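Local structure of insulinase family protease (Yersinia pestis, 3GO9) at the zinc ion site. The protein belongs to the M16 insulinase family of zinc peptidases and is a predicted protease, although its HXXEH motif is degenerate. Numbering follows the deposited sequence.

Contact 1: the zinc ion site. Residues 72, 76, 109, 158, 160-162, 187. With ZN (zinc ion), chain B.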
ATOM      1  N   HIS A  72      17.495   4.846  -6.961  1.00  9.26           N
ATOM      2  CA  HIS A  72      17.686   4.624  -5.498  1.00  9.83           C
ATOM      3  C   HIS A  72      18.800   5.507  -4.923  1.00  9.28           C
ATOM      4  O   HIS A  72      18.788   5.805  -3.707  1.00  9.78           O
ATOM      5  CB  HIS A  72      17.942   3.144  -5.257  1.00 10.31           C
ATOM      6  CG  HIS A  72      17.897   2.741  -3.821  1.00 11.46           C
ATOM      7  ND1 HIS A  72      16.702   2.580  -3.152  1.00 11.95           N
ATOM      8  CD2 HIS A  72      18.872   2.356  -2.974  1.00 16.58           C
ATOM      9  CE1 HIS A  72      16.959   2.160  -1.922  1.00 13.34           C
ATOM     10  NE2 HIS A  72      18.264   2.062  -1.786  1.00 11.84           N
ATOM     11  N   ARG A  76      19.638   9.571  -1.738  1.00  8.38           N
ATOM     12  CA  ARG A  76      20.717   9.592  -0.768  1.00  9.56           C
ATOM     13  C   ARG A  76      21.569  10.882  -0.936  1.00  8.90           C
ATOM     14  O   ARG A  76      22.089  11.461   0.027  1.00 10.15           O
ATOM     15  CB  ARG A  76      21.589   8.350  -0.935  1.00 11.03           C
ATOM     16  CG  ARG A  76      22.447   8.133   0.316  1.00 13.85           C
ATOM     17  CD  ARG A  76      23.363   6.946   0.145  1.00 17.56           C
ATOM     18  NE  ARG A  76      22.693   5.650   0.050  1.00 17.97           N
ATOM     19  CZ  ARG A  76      23.356   4.503   0.177  1.00 24.39           C
ATOM     20  NH1 ARG A  76      24.670   4.516   0.388  1.00 23.53           N
ATOM     21  NH2 ARG A  76      22.730   3.329   0.061  1.00 23.79           N
ATOM     22  N   THR A 109      12.227   4.048  -2.449  1.00  8.42           N
ATOM     23  CA  THR A 109      12.173   3.943  -3.900  1.00  9.44           C
ATOM     24  C   THR A 109      11.668   2.584  -4.348  1.00  9.83           C
ATOM     25  O   THR A 109      11.797   1.586  -3.628  1.00 11.45           O
ATOM     26  CB  THR A 109      13.517   4.228  -4.558  1.00 10.20           C
ATOM     27  OG1 THR A 109      14.395   3.143  -4.400  1.00 13.48           O
ATOM     28  CG2 THR A 109      14.151   5.511  -3.989  1.00 10.98           C
ATOM     29  N   ASP A 158      22.305   2.576   4.947  1.00 13.91           N
ATOM     30  CA  ASP A 158      21.490   2.945   3.786  1.00 14.70           C
ATOM     31  C   ASP A 158      20.205   3.517   4.281  1.00 13.91           C
ATOM     32  O   ASP A 158      19.313   2.781   4.714  1.00 15.23           O
ATOM     33  CB  ASP A 158      21.213   1.710   2.973  1.00 15.11           C
ATOM     34  CG  ASP A 158      20.251   1.970   1.909  1.00 16.94           C
ATOM     35  OD1 ASP A 158      20.160   3.179   1.451  1.00 15.62           O
ATOM     36  OD2 ASP A 158      19.562   0.960   1.609  1.00 20.48           O
ATOM     37  N   ILE A 160      17.884   4.827   2.546  1.00 10.47           N
ATOM     38  CA  ILE A 160      16.834   4.766   1.529  1.00 10.38           C
ATOM     39  C   ILE A 160      16.218   3.360   1.449  1.00 11.31           C
ATOM     40  O   ILE A 160      16.925   2.363   1.220  1.00 11.23           O
ATOM     41  CB  ILE A 160      17.401   5.164   0.131  1.00 10.54           C
ATOM     42  CG1 ILE A 160      18.190   6.486   0.234  1.00 11.72           C
ATOM     43  CG2 ILE A 160      16.243   5.315  -0.929  1.00 13.29           C
ATOM     44  CD1 ILE A 160      17.446   7.672   0.911  1.00 12.49           C
ATOM     45  N   ALA A 161      14.929   3.276   1.673  1.00  9.32           N
ATOM     46  CA  ALA A 161      14.229   2.017   1.693  1.00  9.53           C
ATOM     47  C   ALA A 161      13.710   1.675   0.336  1.00 10.52           C
ATOM     48  O   ALA A 161      13.730   2.506  -0.601  1.00  9.20           O
ATOM     49  CB  ALA A 161      13.054   2.076   2.686  1.00 11.75           C
ATOM     50  N   THR A 162      13.221   0.456   0.222  1.00 12.32           N
ATOM     51  CA  THR A 162      12.525   0.068  -0.991  1.00 11.84           C
ATOM     52  C   THR A 162      11.063  -0.271  -0.721  1.00 12.26           C
ATOM     53  O   THR A 162      10.659  -0.483   0.416  1.00 12.27           O
ATOM     54  CB  THR A 162      13.187  -1.188  -1.613  1.00 11.29           C
ATOM     55  OG1 THR A 162      13.212  -2.260  -0.660  1.00 13.55           O
ATOM     56  CG2 THR A 162      14.632  -0.900  -2.040  1.00 12.49           C
ATOM     57  N   GLY A 187      16.431  -1.479  -5.150  1.00 17.42           N
ATOM     58  CA  GLY A 187      17.467  -1.072  -4.179  1.00 17.46           C
ATOM     59  C   GLY A 187      18.854  -1.544  -4.589  1.00 18.59           C
ATOM     60  O   GLY A 187      19.726  -1.638  -3.692  1.00 18.02           O
TER
HETATM   61 ZN    ZN B 602      18.564   1.162  -0.001  0.50 17.50          ZN
HETATM   62  O   HOH W   1      19.965   0.727  -0.729  1.00 15.62           O
HETATM   63  O   HOH W   2      17.426  -0.341   0.175  1.00 28.86           O
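A partly occupied zinc ion is held by a histidine, an aspartate and a main-chain carbonyl in a near square pyramid completed by two waters. His72 takes the place of the first histidine of the HXXEH motif of M16 peptidases; Arg76 stands where the second would be and the glutamate base is absent too, so the motif is degenerate and activity cannot be assumed. The ring reaches the metal tip-on through NE2, 2.0 Å from ZN, with CG anti to the backbone N (chi1 -169°). Its rotation is fixed from the opposite edge: ND1 donates to Thr109 OG1 at 2.7 Å, in the ring plane and nearly straight (170° at H). Gly187 CA packs over one ring face, 3.7 Å above its centre. Asp158 divides its carboxylate: OD2 binds ZN at 1.9 Å, while OD1 stays 3.0 Å from the metal. That second oxygen accepts Ile160 N at 3.0 Å, met from above the carboxylate plane, and forms a salt bridge with Arg76 NH2, whose hydrogen-bond geometry is weak. The arginine's charge may lower the basicity of the aspartate. On the loose side, Ile160 O lies 2.4 Å from ZN, water 2 is at an ordinary, rather short distance, and water 1 is modelled too close, an uncertainty the partial occupancy may explain. In the fold, helix 70-80 brings His72 and Arg76, strand 107-109 ends at Thr109, and Asp158 lies two residues before Ile160, which opens strand 160-162.

Contact 2: the zinc ion site. Residues 48, 51, 99-102, 387-389. With ZN (zinc ion), chain C.
Arg102 adopts the left-handed backbone region (phi 46°, psi 47°), a turn that may help the Asp99 and Glu101 carboxylates to face the zinc ion. The shell is entirely oxygen and eight-coordinate. Asp99 is bidentate, with OD2 at 2.3 Å and OD1 at 2.5 Å from ZN, and its CG is anti to the backbone N. Asp387 also presents both oxygens, OD1 and OD2 each standing 2.5 Å from ZN. Glu101 touches with one tip, OE1 at 2.2 Å from ZN; its chain is bent at chi2, and its CG, in the crowded position between the backbone N and the carbonyl carbon, packs over one face of the Arg102 guanidinium, offset toward the rim. Asp389 uses OD2, its CG likewise crowded (chi1 80°). From the second shell Arg102 holds that carboxylate side-on: NE meets OD1 of Asp389 at 2.8 Å and NH1 meets OD2, both on syn lone pairs, while NH1 also makes a salt bridge to Asp387 OD2. This charge may offset part of the crowding of negative groups. Two waters complete the recorded shell, water 3 lying 2.6 Å from Asp48 OD1 and water 4 linking Glu51 OE2 and Thr388 OG1 to the metal. So many long oxygen contacts are unusual for zinc and would also suit calcium, so the metal's identity merits caution; it may in any case come from purification or crystallisation. The site lies at the amino-terminal end of helix 388-401, where Asp387 OD1 accepts Asp389 N. Thr388 N ties that end to the loop before strand 50-56 by a nearly straight hydrogen bond to Asp48 OD2 (3.0 Å, from above the carboxylate plane), Glu51 of that strand joins through water, and loop 99-102 follows helix 87-95.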
ATOM      1  N   ASP A  48      -1.134  17.719  16.281  1.00 14.50           N
ATOM      2  CA  ASP A  48      -0.448  16.584  15.719  1.00 12.47           C
ATOM      3  C   ASP A  48       0.635  17.065  14.703  1.00 11.36           C
ATOM      4  O   ASP A  48       0.637  18.197  14.220  1.00 10.99           O
ATOM      5  CB  ASP A  48      -1.491  15.721  15.034  1.00 13.31           C
ATOM      6  CG  ASP A  48      -1.138  14.276  14.989  1.00 14.54           C
ATOM      7  OD1 ASP A  48       0.042  13.881  15.275  1.00 19.00           O
ATOM      8  OD2 ASP A  48      -2.067  13.521  14.622  1.00 13.47           O
ATOM      9  N   GLU A  51       2.450  16.216   8.219  1.00  7.96           N
ATOM     10  CA  GLU A  51       3.035  15.199   7.344  1.00  7.31           C
ATOM     11  C   GLU A  51       3.108  15.682   5.903  1.00  8.24           C
ATOM     12  O   GLU A  51       2.125  16.146   5.368  1.00  8.08           O
ATOM     13  CB  GLU A  51       2.231  13.900   7.404  1.00  7.39           C
ATOM     14  CG  GLU A  51       2.133  13.283   8.802  1.00  7.94           C
ATOM     15  CD  GLU A  51       3.475  12.772   9.303  1.00  9.61           C
ATOM     16  OE1 GLU A  51       4.265  12.270   8.469  1.00  9.67           O
ATOM     17  OE2 GLU A  51       3.737  12.830  10.544  1.00 10.47           O
ATOM     18  N   ASP A  99       8.539  11.088  12.284  1.00  9.33           N
ATOM     19  CA  ASP A  99       7.322  10.914  13.114  1.00 10.22           C
ATOM     20  C   ASP A  99       7.665  10.185  14.418  1.00 11.05           C
ATOM     21  O   ASP A  99       8.611   9.421  14.502  1.00 11.10           O
ATOM     22  CB  ASP A  99       6.240  10.174  12.333  1.00  9.84           C
ATOM     23  CG  ASP A  99       4.795  10.378  12.868  1.00 11.78           C
ATOM     24  OD1 ASP A  99       4.573  11.118  13.839  1.00 10.98           O
ATOM     25  OD2 ASP A  99       3.854   9.782  12.263  1.00 10.32           O
ATOM     26  N   ASN A 100       6.848  10.424  15.437  1.00 11.73           N
ATOM     27  CA  ASN A 100       7.043   9.766  16.738  1.00 12.72           C
ATOM     28  C   ASN A 100       6.765   8.263  16.767  1.00 13.28           C
ATOM     29  O   ASN A 100       7.324   7.518  17.592  1.00 14.78           O
ATOM     30  CB  ASN A 100       6.160  10.473  17.753  1.00 12.79           C
ATOM     31  CG  ASN A 100       6.554  11.868  17.992  1.00 14.84           C
ATOM     32  OD1 ASN A 100       7.740  12.200  18.070  1.00 19.71           O
ATOM     33  ND2 ASN A 100       5.568  12.725  18.209  1.00 19.25           N
ATOM     34  N   GLU A 101       5.889   7.819  15.891  1.00 13.77           N
ATOM     35  CA  GLU A 101       5.559   6.415  15.707  1.00 12.82           C
ATOM     36  C   GLU A 101       5.472   6.124  14.219  1.00 12.92           C
ATOM     37  O   GLU A 101       5.336   7.058  13.393  1.00 13.78           O
ATOM     38  CB  GLU A 101       4.298   6.034  16.449  1.00 14.44           C
ATOM     39  CG  GLU A 101       3.113   6.703  15.895  1.00 13.65           C
ATOM     40  CD  GLU A 101       3.096   8.181  16.257  1.00 17.34           C
ATOM     41  OE1 GLU A 101       3.096   9.053  15.362  1.00 11.31           O
ATOM     42  OE2 GLU A 101       3.155   8.531  17.436  1.00 16.13           O
ATOM     43  N   ARG A 102       5.562   4.852  13.867  1.00 13.52           N
ATOM     44  CA  ARG A 102       5.562   4.426  12.458  1.00 14.97           C
ATOM     45  C   ARG A 102       6.504   5.303  11.643  1.00 15.83           C
ATOM     46  O   ARG A 102       6.132   5.742  10.535  1.00 15.01           O
ATOM     47  CB  ARG A 102       4.140   4.495  11.896  1.00 15.54           C
ATOM     48  CG  ARG A 102       3.180   3.541  12.622  1.00 17.28           C
ATOM     49  CD  ARG A 102       1.741   3.681  12.171  1.00 15.77           C
ATOM     50  NE  ARG A 102       1.192   4.949  12.597  1.00 15.10           N
ATOM     51  CZ  ARG A 102       0.628   5.176  13.776  1.00 16.92           C
ATOM     52  NH1 ARG A 102       0.172   6.371  14.086  1.00 15.15           N
ATOM     53  NH2 ARG A 102       0.510   4.171  14.649  1.00 17.58           N
ATOM     54  N   ASP A 387      -4.371   9.686  13.825  1.00 11.08           N
ATOM     55  CA  ASP A 387      -3.088  10.403  13.676  1.00 10.49           C
ATOM     56  C   ASP A 387      -2.932  10.853  12.195  1.00  9.09           C
ATOM     57  O   ASP A 387      -3.297  10.180  11.254  1.00  9.69           O
ATOM     58  CB  ASP A 387      -2.000   9.385  14.045  1.00 11.72           C
ATOM     59  CG  ASP A 387      -0.584   9.943  14.151  1.00 13.79           C
ATOM     60  OD1 ASP A 387      -0.210  10.823  13.385  1.00 12.13           O
ATOM     61  OD2 ASP A 387       0.180   9.402  14.984  1.00 12.57           O
ATOM     62  N   THR A 388      -2.390  12.048  12.027  1.00  8.34           N
ATOM     63  CA  THR A 388      -2.089  12.597  10.689  1.00  8.95           C
ATOM     64  C   THR A 388      -1.287  11.634   9.802  1.00  7.98           C
ATOM     65  O   THR A 388      -1.522  11.565   8.621  1.00  8.88           O
ATOM     66  CB  THR A 388      -1.386  13.954  10.784  1.00  9.31           C
ATOM     67  OG1 THR A 388      -0.260  13.827  11.658  1.00  8.32           O
ATOM     68  CG2 THR A 388      -2.339  15.046  11.314  1.00  9.61           C
ATOM     69  N   ASP A 389      -0.377  10.859  10.374  1.00  8.30           N
ATOM     70  CA  ASP A 389       0.330   9.899   9.513  1.00  8.85           C
ATOM     71  C   ASP A 389      -0.523   8.762   8.947  1.00  8.65           C
ATOM     72  O   ASP A 389      -0.264   8.237   7.851  1.00  8.58           O
ATOM     73  CB  ASP A 389       1.593   9.366  10.159  1.00  9.66           C
ATOM     74  CG  ASP A 389       1.337   8.269  11.175  1.00  9.82           C
ATOM     75  OD1 ASP A 389       1.125   7.127  10.775  1.00 10.68           O
ATOM     76  OD2 ASP A 389       1.333   8.582  12.358  1.00 12.07           O
TER
HETATM   77 ZN    ZN C 601       2.185  10.343  13.779  1.00 11.69          ZN
HETATM   78  O   HOH W   3       1.979  12.083  15.462  1.00 14.37           O
HETATM   79  O   HOH W   4       1.976  12.124  12.260  1.00  9.57           O

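About 21 Å separates the C-alpha centres of contact 1 and contact 2, and they have no residue in common. Contact 1 gathers ligands from within the sequence range of the M16 peptidase family, at the position of the family's catalytic zinc, though without the full motif. Contact 2 brings that same range together with a segment from much later in the chain, so it more plausibly braces the tertiary structure than takes part in catalysis. Their chemistry differs: a partly occupied ion in a mixed shell of nitrogen and oxygen against a carboxylate-rich one. Both sites are intramolecular, and the structure alone does not show whether either metal is physiological.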